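Local coordinates for protein N-acetylmuramoyl-L-alanine amidase XlyA (Bacillus subtilis, PDB 3RDR) that hydrolyses the amide link between N-acetylmuramoyl residues and L-amino acids in cell-wall glycopeptides, here as its zinc-binding catalytic domain, at residues 114-117 and 118-122. Numbering follows the deposited sequence.
Sequences WLIK and TLMAE
Thr118 turns its hydroxyl back one helical turn onto Trp114, where OG1 donates to the backbone O at 2.9 Å. The side-chain rotation that makes this possible sets OG1 beside its own backbone N and anti to the carbonyl carbon of Thr118 (chi1 -55°). The same Trp114 O also accepts the regular helical bond from Thr118 N, 3.1 Å away. The two donors come from opposite faces of the carbonyl plane, the hydroxyl well above it, 36° out, and the amide tilted less. Trp114 lays its indole against the hydroxyl as well: OG1 sits 3.5 Å above one face, toward the rim, with Trp114 CE2 and NE1 its nearest ring atoms.

One residue on, Leu115 and Leu119 meet at their branches, Leu115 CG lying 3.9 Å from Leu119 CD2. Next along the helix, the Met120 side chain slants across that of Ile116, bringing SD to 3.9 Å from Ile116 CG2. Beneath these side chains the main chain keeps its i to i+4 bonding, with Leu119 N to Leu115 O and Met120 N to Ile116 O both 2.9 Å.

Strands of the mixed sheet pack against the apolar face: Phe61 touches both leucines, Ile29 meets Leu119 and Met120, and Val31 meets Ile116. Ile156 near the C-terminus touches both Ile116 and Met120, while Lys117 reaches out to bond through NZ to Gly157 O. This is the last part of helix 105-122, packed on the sheet of the amidase domain, with the side chain of Ile116 about 13 Å from the bound zinc ion. Leu115, Ile116 and Leu119 are buried on this apolar side, Met120 at its margin; on the partly exposed side, two donors of Thr118 grip Trp114 O, which meets the hydroxyl's polarity within the helix and helps fix its rotation.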
loop_
_atom_site.group_PDB
_atom_site.type_symbol
_atom_site.label_atom_id
_atom_site.label_comp_id
_atom_site.label_asym_id
_atom_site.label_seq_id
_atom_site.Cartn_x
_atom_site.Cartn_y
_atom_site.Cartn_z
ATOM N N TRP A 114 10.889 -0.314 -5.707
ATOM C CA TRP A 114 11.813 0.744 -5.322
ATOM C C TRP A 114 11.364 1.332 -3.983
ATOM O O TRP A 114 12.169 1.526 -3.073
ATOM C CB TRP A 114 11.840 1.855 -6.372
ATOM C CG TRP A 114 12.489 3.103 -5.850
ATOM C CD1 TRP A 114 13.827 3.327 -5.683
ATOM C CD2 TRP A 114 11.820 4.260 -5.326
ATOM N NE1 TRP A 114 14.032 4.548 -5.083
ATOM C CE2 TRP A 114 12.818 5.142 -4.853
ATOM C CE3 TRP A 114 10.474 4.634 -5.206
ATOM C CZ2 TRP A 114 12.513 6.375 -4.269
ATOM C CZ3 TRP A 114 10.170 5.861 -4.624
ATOM C CH2 TRP A 114 11.186 6.716 -4.163
ATOM N N LEU A 115 10.072 1.622 -3.878
ATOM C CA LEU A 115 9.503 2.176 -2.652
ATOM C C LEU A 115 9.747 1.238 -1.472
ATOM O O LEU A 115 10.179 1.668 -0.404
ATOM C CB LEU A 115 7.996 2.401 -2.822
ATOM C CG LEU A 115 7.192 2.806 -1.579
ATOM C CD1 LEU A 115 7.700 4.140 -1.048
ATOM C CD2 LEU A 115 5.709 2.905 -1.932
ATOM N N ILE A 116 9.469 -0.044 -1.671
ATOM C CA ILE A 116 9.650 -1.028 -0.615
ATOM C C ILE A 116 11.103 -1.119 -0.156
ATOM O O ILE A 116 11.371 -1.224 1.040
ATOM C CB ILE A 116 9.143 -2.410 -1.071
ATOM C CG1 ILE A 116 7.619 -2.355 -1.246
ATOM C CG2 ILE A 116 9.517 -3.479 -0.049
ATOM C CD1 ILE A 116 7.023 -3.594 -1.867
ATOM N N LYS A 117 12.041 -1.075 -1.099
ATOM C CA LYS A 117 13.459 -1.136 -0.751
ATOM C C LYS A 117 13.820 0.060 0.127
ATOM O O LYS A 117 14.532 -0.076 1.120
ATOM C CB LYS A 117 14.333 -1.105 -2.010
ATOM C CG LYS A 117 15.817 -0.934 -1.704
ATOM C CD LYS A 117 16.511 -0.061 -2.741
ATOM C CE LYS A 117 16.896 -0.846 -3.984
ATOM N NZ LYS A 117 18.057 -1.753 -3.729
ATOM N N THR A 118 13.327 1.231 -0.261
ATOM C CA THR A 118 13.580 2.464 0.471
ATOM C C THR A 118 12.987 2.406 1.880
ATOM O O THR A 118 13.616 2.837 2.844
ATOM C CB THR A 118 12.976 3.667 -0.272
ATOM O OG1 THR A 118 13.478 3.695 -1.616
ATOM C CG2 THR A 118 13.341 4.965 0.429
ATOM N N LEU A 119 11.772 1.875 1.988
ATOM C CA LEU A 119 11.087 1.747 3.271
ATOM C C LEU A 119 11.825 0.776 4.199
ATOM O O LEU A 119 11.957 1.027 5.397
ATOM C CB LEU A 119 9.652 1.264 3.040
ATOM C CG LEU A 119 8.476 2.247 3.140
ATOM C CD1 LEU A 119 8.900 3.670 2.816
ATOM C CD2 LEU A 119 7.369 1.775 2.201
ATOM N N MET A 120 12.291 -0.335 3.639
ATOM C CA MET A 120 13.024 -1.340 4.405
ATOM C C MET A 120 14.244 -0.727 5.091
ATOM O O MET A 120 14.476 -0.940 6.283
ATOM C CB MET A 120 13.481 -2.472 3.483
ATOM C CG MET A 120 12.377 -3.424 3.047
ATOM S SD MET A 120 12.867 -4.431 1.627
ATOM C CE MET A 120 14.057 -5.568 2.382
ATOM N N ALA A 121 15.019 0.038 4.331
ATOM C CA ALA A 121 16.220 0.678 4.851
ATOM C C ALA A 121 15.927 1.794 5.847
ATOM O O ALA A 121 16.612 1.920 6.859
ATOM C CB ALA A 121 17.055 1.226 3.700
ATOM N N GLU A 122 14.908 2.600 5.563
ATOM C CA GLU A 122 14.566 3.717 6.435
ATOM C C GLU A 122 13.852 3.343 7.731
ATOM O O GLU A 122 13.899 4.097 8.701
ATOM C CB GLU A 122 13.717 4.738 5.672
ATOM C CG GLU A 122 14.357 5.220 4.376
ATOM C CD GLU A 122 13.583 6.349 3.719
ATOM O OE1 GLU A 122 12.340 6.258 3.640
ATOM O OE2 GLU A 122 14.219 7.326 3.272
#